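PDB 5YXT: reducing end xylose-releasing exo-oligoxylanase from Paenibacillus barengoltzii G22, which probably hydrolyses xylo-oligosaccharides in exo fashion, releasing xylose from the reducing end, as a member of glycoside hydrolase family 8. Local coordinates for residues C[162-167]-C[174-179]; C[28-33]-C[364-369]; C[53-58]-C[95-100]; C[202-207]-C[274-279]. All coordinates share one frame; numbering follows the deposited sequence.

Contact 1 of 4, residues C[162-167]-C[174-179]; sequences TCLHKG and PMWNPD
Trp176 brings its indole up against the last turn of helix 152-165, where Cys163 and Leu164 meet it at different points. Cys163 approaches the six-membered ring obliquely, CB lying 3.7 Å from CZ3 of Trp176. Leu164 reaches the root of the same side chain with one branch, its CD2 3.8 Å from Trp176 CB. The indole CG lies beside the backbone N of Trp176 (chi1 -87°), which carries the ring over to the helix. Beyond CB, SG of Cys163 packs on SD of Met175 at 3.8 Å, still next to the rim atom CZ3 of Trp176. Within the helix-rich (alpha/alpha)6 fold of family 8, this is a helix end closed by the loop that follows it: Met175 N donates to Cys163 O at 2.8 Å (N-H...O 153°). Pro174 tucks in beside that bond, its CB 3.4 Å from both Cys163 O and Leu164 O. A water then bridges the Leu164 and Trp176 carbonyl oxygens, donating to each. Beyond the indole the loop turns at Asn177, whose OD1 accepts from Asp179 N in an Asx turn, while Trp217 of helix 214-231 meets Trp176 edge-to-face.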
# COMPACT_ATOMS: atom_id res chain seq x y z
N THR C 162 -39.80 24.46 -9.14
CA THR C 162 -40.69 23.65 -8.32
C THR C 162 -39.94 23.03 -7.13
O THR C 162 -40.45 23.02 -6.01
CB THR C 162 -41.32 22.55 -9.18
OG1 THR C 162 -41.97 23.15 -10.30
CG2 THR C 162 -42.32 21.73 -8.37
N CYS C 163 -38.75 22.49 -7.39
CA CYS C 163 -38.00 21.78 -6.35
C CYS C 163 -37.70 22.65 -5.14
O CYS C 163 -37.54 22.14 -4.03
CB CYS C 163 -36.69 21.25 -6.94
SG CYS C 163 -36.94 19.84 -8.08
N LEU C 164 -37.60 23.96 -5.34
CA LEU C 164 -37.29 24.86 -4.24
C LEU C 164 -38.51 25.56 -3.67
O LEU C 164 -38.55 25.85 -2.47
CB LEU C 164 -36.27 25.92 -4.71
CG LEU C 164 -34.90 25.39 -5.14
CD1 LEU C 164 -33.89 26.51 -5.28
CD2 LEU C 164 -34.36 24.34 -4.18
N HIS C 165 -39.51 25.84 -4.50
CA HIS C 165 -40.57 26.77 -4.13
C HIS C 165 -41.92 26.12 -3.88
O HIS C 165 -42.83 26.81 -3.40
CB HIS C 165 -40.72 27.85 -5.21
CG HIS C 165 -39.55 28.79 -5.29
ND1 HIS C 165 -39.31 29.75 -4.34
CD2 HIS C 165 -38.54 28.88 -6.18
CE1 HIS C 165 -38.21 30.41 -4.65
NE2 HIS C 165 -37.72 29.90 -5.77
N LYS C 166 -42.08 24.83 -4.18
CA LYS C 166 -43.36 24.17 -3.92
C LYS C 166 -43.76 24.32 -2.46
O LYS C 166 -42.92 24.26 -1.56
CB LYS C 166 -43.29 22.69 -4.30
CG LYS C 166 -44.60 21.93 -4.14
CD LYS C 166 -45.78 22.69 -4.74
CE LYS C 166 -45.69 22.79 -6.26
NZ LYS C 166 -47.03 23.07 -6.86
N GLY C 167 -45.05 24.54 -2.24
CA GLY C 167 -45.56 24.74 -0.90
C GLY C 167 -45.58 26.18 -0.45
O GLY C 167 -46.17 26.46 0.60
N PRO C 174 -41.29 21.40 -0.70
CA PRO C 174 -40.15 21.42 -1.62
C PRO C 174 -39.21 20.25 -1.35
O PRO C 174 -39.29 19.57 -0.33
CB PRO C 174 -39.48 22.76 -1.29
CG PRO C 174 -39.71 22.90 0.18
CD PRO C 174 -41.08 22.29 0.45
N MET C 175 -38.32 20.02 -2.31
CA MET C 175 -37.40 18.88 -2.25
C MET C 175 -36.12 19.19 -1.52
O MET C 175 -35.38 18.25 -1.19
CB MET C 175 -37.05 18.42 -3.67
CG MET C 175 -37.75 17.16 -4.09
SD MET C 175 -37.52 16.82 -5.84
CE MET C 175 -38.92 15.77 -6.13
N TRP C 176 -35.82 20.47 -1.29
CA TRP C 176 -34.69 20.91 -0.50
C TRP C 176 -35.21 21.61 0.74
O TRP C 176 -36.12 22.44 0.64
CB TRP C 176 -33.78 21.87 -1.29
CG TRP C 176 -32.74 21.17 -2.09
CD1 TRP C 176 -31.41 21.05 -1.78
CD2 TRP C 176 -32.93 20.47 -3.33
NE1 TRP C 176 -30.77 20.32 -2.75
CE2 TRP C 176 -31.67 19.95 -3.71
CE3 TRP C 176 -34.03 20.22 -4.15
CZ2 TRP C 176 -31.48 19.20 -4.87
CZ3 TRP C 176 -33.85 19.47 -5.31
CH2 TRP C 176 -32.58 18.97 -5.66
N ASN C 177 -34.65 21.28 1.88
CA ASN C 177 -35.01 21.99 3.10
C ASN C 177 -34.47 23.41 3.02
O ASN C 177 -33.29 23.61 2.72
CB ASN C 177 -34.43 21.26 4.31
CG ASN C 177 -34.66 22.01 5.59
OD1 ASN C 177 -33.98 22.99 5.88
ND2 ASN C 177 -35.62 21.55 6.38
N PRO C 178 -35.31 24.43 3.26
CA PRO C 178 -34.85 25.81 3.08
C PRO C 178 -33.90 26.29 4.16
O PRO C 178 -33.19 27.29 3.95
CB PRO C 178 -36.15 26.62 3.09
CG PRO C 178 -37.09 25.80 3.92
CD PRO C 178 -36.73 24.36 3.66
N ASP C 179 -33.86 25.62 5.31
CA ASP C 179 -33.01 26.05 6.42
C ASP C 179 -31.59 25.51 6.32
O ASP C 179 -30.63 26.27 6.48
CB ASP C 179 -33.65 25.62 7.74
CG ASP C 179 -35.09 26.07 7.86
OD1 ASP C 179 -35.32 27.30 7.86
OD2 ASP C 179 -35.99 25.20 7.92
O HOH W 1 -36.90 25.44 0.26

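Contact 2 of 4, residues C[28-33]-C[364-369]; sequences QRRLDE and FALLAL
Leu366 drives one methyl into the backbone of helix 24-40: its CD2 sits 3.7 Å from Leu31 CA and equally far from Arg30 O, so a branch tip lies directly on main chain. The aliphatic part of Arg30 flanks the same methyl, CG coming to 3.9 Å from Leu366 CD2, with the two side chains crossing at about a right angle. Leu31 answers with its CD1, which lodges between Leu366 CG at 4.0 Å and Leu367 CD2 at 3.9 Å. Both Leu31 and Leu366 hold CG anti to the backbone nitrogen (chi1 -178° and -172°), which helps their branches interleave between the helices.

The next shell fixes the polar groups around this apolar core. Arg30 bends at its second and third torsions, and its guanidinium goes to Trp345, with NH1 bonded to the backbone oxygen and a cation-pi contact to the indole. The Arg30 carbonyl beside the Leu366 methyl is bonded to the hydroxyl of Thr34, and Ser370 OG serves the carbonyls of Leu366 and Leu367.

The two helical segments run roughly antiparallel, 150° between their directions and 10.3 Å between axes. Leu17 of helix 16-20 packs on Leu366, Gln80 of helix 68-80 touches Leu367, and helix 318-327 lies against Ala365 and Ala368.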
# COMPACT_ATOMS: atom_id res chain seq x y z
N GLN C 28 -12.21 2.96 -26.07
CA GLN C 28 -13.31 3.37 -26.94
C GLN C 28 -14.19 2.19 -27.33
O GLN C 28 -15.42 2.33 -27.38
CB GLN C 28 -12.74 4.05 -28.20
CG GLN C 28 -12.43 5.52 -28.02
CD GLN C 28 -13.66 6.33 -27.65
OE1 GLN C 28 -13.61 7.20 -26.77
NE2 GLN C 28 -14.77 6.05 -28.31
N ARG C 29 -13.59 1.04 -27.63
CA ARG C 29 -14.39 -0.13 -28.02
C ARG C 29 -15.22 -0.64 -26.85
O ARG C 29 -16.37 -1.03 -27.03
CB ARG C 29 -13.48 -1.24 -28.55
N ARG C 30 -14.66 -0.63 -25.64
CA ARG C 30 -15.42 -1.06 -24.47
C ARG C 30 -16.63 -0.16 -24.25
O ARG C 30 -17.74 -0.65 -23.97
CB ARG C 30 -14.52 -1.06 -23.23
CG ARG C 30 -15.15 -1.73 -22.02
CD ARG C 30 -15.44 -3.21 -22.26
NE ARG C 30 -14.22 -4.01 -22.15
CZ ARG C 30 -13.60 -4.28 -21.01
NH1 ARG C 30 -14.08 -3.82 -19.86
NH2 ARG C 30 -12.49 -5.01 -21.01
N LEU C 31 -16.44 1.16 -24.35
CA LEU C 31 -17.56 2.08 -24.19
C LEU C 31 -18.64 1.83 -25.25
O LEU C 31 -19.83 1.73 -24.93
CB LEU C 31 -17.07 3.52 -24.26
CG LEU C 31 -18.13 4.61 -24.06
CD1 LEU C 31 -18.94 4.36 -22.79
CD2 LEU C 31 -17.48 5.98 -24.01
N ASP C 32 -18.24 1.72 -26.51
CA ASP C 32 -19.22 1.52 -27.57
C ASP C 32 -19.90 0.16 -27.46
O ASP C 32 -21.10 0.05 -27.68
CB ASP C 32 -18.57 1.70 -28.94
CG ASP C 32 -18.03 3.09 -29.14
OD1 ASP C 32 -18.63 4.03 -28.57
OD2 ASP C 32 -17.00 3.26 -29.84
N GLU C 33 -19.14 -0.89 -27.11
CA GLU C 33 -19.77 -2.20 -26.93
C GLU C 33 -20.74 -2.18 -25.75
O GLU C 33 -21.79 -2.83 -25.79
CB GLU C 33 -18.71 -3.29 -26.72
CG GLU C 33 -17.96 -3.71 -27.97
CD GLU C 33 -16.71 -4.52 -27.66
OE1 GLU C 33 -16.30 -4.53 -26.48
OE2 GLU C 33 -16.14 -5.14 -28.59
N PHE C 364 -22.17 4.51 -16.14
CA PHE C 364 -21.72 5.77 -15.55
C PHE C 364 -20.23 5.72 -15.24
O PHE C 364 -19.49 6.67 -15.56
CB PHE C 364 -22.50 6.08 -14.27
CG PHE C 364 -23.82 6.76 -14.50
CD1 PHE C 364 -24.00 7.64 -15.55
CD2 PHE C 364 -24.89 6.54 -13.63
CE1 PHE C 364 -25.21 8.27 -15.76
CE2 PHE C 364 -26.11 7.17 -13.81
CZ PHE C 364 -26.28 8.04 -14.88
N ALA C 365 -19.77 4.63 -14.62
CA ALA C 365 -18.36 4.49 -14.28
C ALA C 365 -17.50 4.50 -15.53
O ALA C 365 -16.45 5.17 -15.57
CB ALA C 365 -18.13 3.20 -13.49
N LEU C 366 -17.91 3.77 -16.57
CA LEU C 366 -17.12 3.70 -17.79
C LEU C 366 -17.05 5.06 -18.48
O LEU C 366 -16.00 5.45 -18.99
CB LEU C 366 -17.71 2.65 -18.74
CG LEU C 366 -16.93 2.29 -20.01
CD1 LEU C 366 -15.45 2.07 -19.68
CD2 LEU C 366 -17.57 1.05 -20.68
N LEU C 367 -18.18 5.78 -18.53
CA LEU C 367 -18.15 7.15 -19.06
C LEU C 367 -17.20 8.03 -18.26
O LEU C 367 -16.40 8.78 -18.83
CB LEU C 367 -19.56 7.74 -19.04
CG LEU C 367 -20.51 7.27 -20.14
CD1 LEU C 367 -21.91 7.75 -19.80
CD2 LEU C 367 -20.07 7.82 -21.50
N ALA C 368 -17.29 7.98 -16.93
CA ALA C 368 -16.47 8.85 -16.10
C ALA C 368 -15.00 8.48 -16.21
O ALA C 368 -14.14 9.36 -16.31
CB ALA C 368 -16.94 8.81 -14.65
N LEU C 369 -14.69 7.18 -16.21
CA LEU C 369 -13.30 6.74 -16.20
C LEU C 369 -12.63 6.87 -17.56
O LEU C 369 -11.40 6.75 -17.64
CB LEU C 369 -13.19 5.29 -15.72
CG LEU C 369 -13.51 5.07 -14.25
CD1 LEU C 369 -13.68 3.58 -13.95
CD2 LEU C 369 -12.44 5.70 -13.37

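Contact 3 of 4, residues C[53-58]-C[95-100]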
# COMPACT_ATOMS: atom_id res chain seq x y z
N GLU C 53 -42.97 5.13 -32.13
CA GLU C 53 -42.00 5.82 -32.96
C GLU C 53 -41.39 7.04 -32.29
O GLU C 53 -40.50 7.67 -32.87
CB GLU C 53 -42.65 6.22 -34.29
CG GLU C 53 -42.67 5.08 -35.28
CD GLU C 53 -41.83 5.34 -36.51
OE1 GLU C 53 -41.28 6.47 -36.62
OE2 GLU C 53 -41.71 4.42 -37.35
N ASP C 54 -41.82 7.38 -31.08
CA ASP C 54 -41.28 8.58 -30.45
C ASP C 54 -41.08 8.44 -28.94
O ASP C 54 -40.89 9.46 -28.26
CB ASP C 54 -42.17 9.79 -30.73
CG ASP C 54 -43.61 9.56 -30.33
OD1 ASP C 54 -43.93 8.43 -29.92
OD2 ASP C 54 -44.41 10.51 -30.45
N MET C 55 -41.11 7.22 -28.40
CA MET C 55 -40.97 7.02 -26.96
C MET C 55 -40.08 5.80 -26.68
O MET C 55 -39.71 5.04 -27.58
CB MET C 55 -42.33 6.85 -26.26
CG MET C 55 -43.28 8.03 -26.41
SD MET C 55 -44.65 8.09 -25.23
CE MET C 55 -45.10 6.35 -25.16
N GLY C 56 -39.76 5.63 -25.41
CA GLY C 56 -38.94 4.53 -24.97
C GLY C 56 -38.75 4.68 -23.48
O GLY C 56 -38.95 5.76 -22.92
N TYR C 57 -38.39 3.57 -22.84
CA TYR C 57 -38.26 3.61 -21.39
C TYR C 57 -37.09 2.75 -20.95
O TYR C 57 -36.59 1.89 -21.68
CB TYR C 57 -39.57 3.16 -20.69
CG TYR C 57 -40.09 1.81 -21.14
CD1 TYR C 57 -39.63 0.64 -20.55
CD2 TYR C 57 -41.03 1.71 -22.17
CE1 TYR C 57 -40.10 -0.60 -20.96
CE2 TYR C 57 -41.51 0.47 -22.59
CZ TYR C 57 -41.04 -0.67 -21.98
OH TYR C 57 -41.49 -1.90 -22.39
N MET C 58 -36.63 3.04 -19.73
CA MET C 58 -35.65 2.23 -19.02
C MET C 58 -36.41 1.35 -18.04
O MET C 58 -37.19 1.86 -17.23
CB MET C 58 -34.65 3.11 -18.27
CG MET C 58 -34.09 4.23 -19.10
SD MET C 58 -32.74 3.63 -20.11
CE MET C 58 -31.55 3.23 -18.84
N VAL C 95 -42.71 12.61 -19.72
CA VAL C 95 -43.70 13.68 -19.62
C VAL C 95 -45.11 13.13 -19.79
O VAL C 95 -46.06 13.58 -19.13
CB VAL C 95 -43.39 14.78 -20.66
CG1 VAL C 95 -44.48 15.85 -20.64
CG2 VAL C 95 -42.01 15.38 -20.37
N THR C 96 -45.28 12.12 -20.65
CA THR C 96 -46.64 11.69 -20.98
C THR C 96 -47.27 10.87 -19.86
O THR C 96 -48.48 10.96 -19.64
CB THR C 96 -46.65 10.88 -22.28
OG1 THR C 96 -45.89 9.68 -22.11
CG2 THR C 96 -46.07 11.69 -23.41
N TYR C 97 -46.47 10.09 -19.13
CA TYR C 97 -47.00 9.15 -18.15
C TYR C 97 -46.60 9.45 -16.72
O TYR C 97 -47.31 9.06 -15.80
CB TYR C 97 -46.55 7.73 -18.50
CG TYR C 97 -47.11 7.20 -19.80
CD1 TYR C 97 -46.26 6.85 -20.84
CD2 TYR C 97 -48.48 7.03 -19.98
CE1 TYR C 97 -46.76 6.35 -22.03
CE2 TYR C 97 -48.99 6.53 -21.17
CZ TYR C 97 -48.12 6.19 -22.19
OH TYR C 97 -48.60 5.70 -23.37
N MET C 98 -45.46 10.12 -16.50
CA MET C 98 -44.93 10.30 -15.16
C MET C 98 -45.12 11.70 -14.60
O MET C 98 -45.22 11.86 -13.38
CB MET C 98 -43.44 9.95 -15.14
CG MET C 98 -43.20 8.46 -15.35
SD MET C 98 -41.46 8.02 -15.28
CE MET C 98 -40.94 8.15 -16.93
N TYR C 99 -45.17 12.72 -15.45
CA TYR C 99 -45.35 14.09 -14.96
C TYR C 99 -46.72 14.23 -14.31
O TYR C 99 -47.74 13.86 -14.90
CB TYR C 99 -45.21 15.09 -16.10
CG TYR C 99 -45.33 16.53 -15.66
CD1 TYR C 99 -44.33 17.12 -14.89
CD2 TYR C 99 -46.43 17.29 -16.00
CE1 TYR C 99 -44.43 18.43 -14.48
CE2 TYR C 99 -46.54 18.61 -15.59
CZ TYR C 99 -45.54 19.17 -14.83
OH TYR C 99 -45.64 20.48 -14.41
N MET C 100 -46.73 14.75 -13.07
CA MET C 100 -47.94 14.86 -12.27
C MET C 100 -48.55 16.26 -12.39
O MET C 100 -47.87 17.27 -12.16
CB MET C 100 -47.64 14.53 -10.81
CG MET C 100 -47.34 13.06 -10.58
SD MET C 100 -47.14 12.70 -8.82
CE MET C 100 -48.86 12.49 -8.43
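Met55 reaches from strand 55-60 to the end of helix 84-98, touching Thr96 and Tyr97 with the outer half of its side chain. CB leaves the strand in the direction of the helix, and CG lies beside the backbone N (chi1 -60°), from where the chain runs extended to the sulfur. Lys92 and Trp93 of the same helix also touch the Met55 side chain. SD comes to 3.7 Å from Thr96 OG1. This is van der Waals contact, since the threonine hydroxyl is already engaged with the backbone oxygens of Lys92 and Trp93, one helical turn back. At SD the chain bends (chi3 -41°) and sends CE to the rim of Tyr97, where it lies near the ring plane, 3.5 Å from CE1 and 4.0 Å from OH of that tyrosine. The sulfur itself stands 5.3 Å from the centroid of the Tyr97 ring, 60° off its normal, an oblique Met-aromatic contact. Thr96 CB covers part of one face of the same ring, 4.3 Å above its plane, and the Trp93 ring also meets it.

The contact lies at the protein surface. Strand 55-60 runs antiparallel between strands 48-51 and 65-67 in a small four-stranded sheet. Helix 84-98 packs beside it, and Arg89 of that helix bonds the Met55 carbonyl, a second link between strand and helix.

Contact 4 of 4, residues C[202-207]-C[274-279]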
# COMPACT_ATOMS: atom_id res chain seq x y z
N TYR C 202 -25.25 20.89 -8.05
CA TYR C 202 -25.80 22.16 -7.56
C TYR C 202 -24.91 23.33 -7.94
O TYR C 202 -25.41 24.44 -8.16
CB TYR C 202 -26.03 22.11 -6.04
CG TYR C 202 -26.66 20.81 -5.57
CD1 TYR C 202 -27.55 20.10 -6.38
CD2 TYR C 202 -26.33 20.27 -4.33
CE1 TYR C 202 -28.09 18.90 -5.96
CE2 TYR C 202 -26.86 19.09 -3.90
CZ TYR C 202 -27.74 18.40 -4.72
OH TYR C 202 -28.24 17.20 -4.29
N GLU C 203 -23.59 23.10 -8.06
CA GLU C 203 -22.70 24.12 -8.60
C GLU C 203 -23.17 24.59 -9.97
O GLU C 203 -23.09 25.77 -10.30
CB GLU C 203 -21.28 23.58 -8.71
CG GLU C 203 -20.60 23.28 -7.39
CD GLU C 203 -19.83 24.48 -6.85
OE1 GLU C 203 -19.91 25.57 -7.45
OE2 GLU C 203 -19.14 24.31 -5.81
N LEU C 204 -23.66 23.66 -10.78
CA LEU C 204 -24.14 24.00 -12.11
C LEU C 204 -25.53 24.61 -12.07
O LEU C 204 -25.84 25.52 -12.86
CB LEU C 204 -24.12 22.76 -13.00
CG LEU C 204 -22.73 22.12 -13.17
CD1 LEU C 204 -22.82 20.88 -14.04
CD2 LEU C 204 -21.74 23.10 -13.77
N PHE C 205 -26.39 24.15 -11.16
CA PHE C 205 -27.68 24.82 -10.99
C PHE C 205 -27.47 26.27 -10.57
O PHE C 205 -28.22 27.16 -11.00
CB PHE C 205 -28.55 24.10 -9.96
CG PHE C 205 -28.91 22.68 -10.35
CD1 PHE C 205 -28.81 22.25 -11.67
CD2 PHE C 205 -29.35 21.78 -9.40
CE1 PHE C 205 -29.12 20.95 -12.02
CE2 PHE C 205 -29.68 20.49 -9.74
CZ PHE C 205 -29.56 20.07 -11.06
N ALA C 206 -26.45 26.53 -9.75
CA ALA C 206 -26.11 27.89 -9.33
C ALA C 206 -25.67 28.79 -10.48
O ALA C 206 -25.54 30.01 -10.28
CB ALA C 206 -25.02 27.86 -8.26
N LEU C 207 -25.38 28.22 -11.65
CA LEU C 207 -25.11 29.00 -12.85
C LEU C 207 -26.29 29.07 -13.80
O LEU C 207 -26.40 30.04 -14.55
CB LEU C 207 -23.92 28.42 -13.62
CG LEU C 207 -22.67 28.03 -12.85
CD1 LEU C 207 -21.90 27.03 -13.70
CD2 LEU C 207 -21.82 29.26 -12.53
N GLU C 274 -13.45 15.30 -9.66
CA GLU C 274 -12.98 15.53 -11.02
C GLU C 274 -13.53 16.84 -11.59
O GLU C 274 -12.80 17.58 -12.25
CB GLU C 274 -13.34 14.36 -11.94
CG GLU C 274 -13.22 14.65 -13.45
CD GLU C 274 -11.77 14.80 -13.96
OE1 GLU C 274 -10.82 14.96 -13.15
OE2 GLU C 274 -11.57 14.78 -15.20
N TRP C 275 -14.80 17.14 -11.33
CA TRP C 275 -15.42 18.32 -11.95
C TRP C 275 -15.04 19.61 -11.25
O TRP C 275 -14.95 20.65 -11.91
CB TRP C 275 -16.95 18.22 -11.95
CG TRP C 275 -17.53 17.38 -13.05
CD1 TRP C 275 -16.85 16.60 -13.94
CD2 TRP C 275 -18.92 17.22 -13.35
NE1 TRP C 275 -17.73 15.97 -14.78
CE2 TRP C 275 -19.01 16.34 -14.43
CE3 TRP C 275 -20.09 17.74 -12.80
CZ2 TRP C 275 -20.24 15.96 -14.99
CZ3 TRP C 275 -21.30 17.38 -13.35
CH2 TRP C 275 -21.37 16.50 -14.43
N PHE C 276 -14.85 19.59 -9.94
CA PHE C 276 -14.68 20.82 -9.18
C PHE C 276 -13.49 20.82 -8.24
O PHE C 276 -13.06 21.91 -7.85
CB PHE C 276 -15.96 21.15 -8.40
CG PHE C 276 -17.07 21.62 -9.29
CD1 PHE C 276 -17.10 22.93 -9.73
CD2 PHE C 276 -18.02 20.74 -9.75
CE1 PHE C 276 -18.09 23.37 -10.59
CE2 PHE C 276 -19.03 21.17 -10.60
CZ PHE C 276 -19.06 22.48 -11.02
N ALA C 277 -12.95 19.66 -7.86
CA ALA C 277 -11.76 19.55 -7.02
C ALA C 277 -11.86 20.51 -5.83
O ALA C 277 -10.91 21.22 -5.49
CB ALA C 277 -10.49 19.79 -7.84
N ALA C 278 -13.02 20.50 -5.18
CA ALA C 278 -13.41 21.53 -4.23
C ALA C 278 -13.14 21.18 -2.77
O ALA C 278 -12.93 22.08 -1.96
CB ALA C 278 -14.90 21.84 -4.36
N ASP C 279 -13.16 19.90 -2.41
CA ASP C 279 -13.06 19.49 -1.01
C ASP C 279 -12.07 18.35 -0.92
O ASP C 279 -12.40 17.21 -1.29
CB ASP C 279 -14.42 19.09 -0.46
CG ASP C 279 -14.37 18.72 1.01
OD1 ASP C 279 -13.30 18.84 1.64
OD2 ASP C 279 -15.43 18.32 1.55
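Glu203 carries the polar end of this contact: OE2 makes a salt bridge with NH1 of Arg225 on helix 214-231, while the aliphatic part of the side chain lies over the ring of Phe276. CB comes to 3.4 Å from Phe276 CZ and stands 3.9 Å from the ring centroid, 29° off the normal, a CH-pi contact on one face. CG sits above the middle of that face. The chain then bends sharply at its second torsion (-90°), which lays the carboxylate nearly flat against the aromatic plane, the two planes 18° apart and stacked.

Leu204 takes the other approach to the same ring. Its CD2 meets Phe276 at the edge, in the ring plane, 3.9 Å from CZ. The second branch, CD1, goes to Trp275, 3.9 Å from CZ3 and oblique to the indole, so the leucine fork spans two neighbouring aromatics. Trp275 is itself held by NE1, which bonds the backbone oxygen of Tyr373, and the Phe276 ring also meets that of Tyr8. Thus helix 199-208 packs on the C-terminal end of helix 263-276. From there the chain turns off through Ala277, with positive phi, to Asp279, whose OD1 caps the N of Trp281 at the start of helix 281-294.

Chemically the contact is built of carbon-carbon packing, with one carboxylate laid over the aromatic face. Such a carboxylate probably gains little from the ring, and the bridge to Arg225 is likely to balance its charge and help Glu203 stay ionised.

Contact 2 brings a helix near the start of the chain against one near its end, and contacts 1, 3 and 4 all lie within the loop it closes. It and contact 1 lie on opposite sides of the chain's centre, with centres 35 Å apart. Contacts 1 and 4 are the only pair that touch: Trp176 CZ2 packs 3.6 Å from Tyr202 CE1, edge-to-face, where helix 152-165 is followed by helix 199-208. Contact 3 touches none of the others, its nearest atoms about 6 Å from contact 1, about 8 Å from contact 2 and about 15 Å from contact 4. Contacts 2 and 4 also approach to about 6 Å at their nearest atoms, although their centres are 23 Å apart.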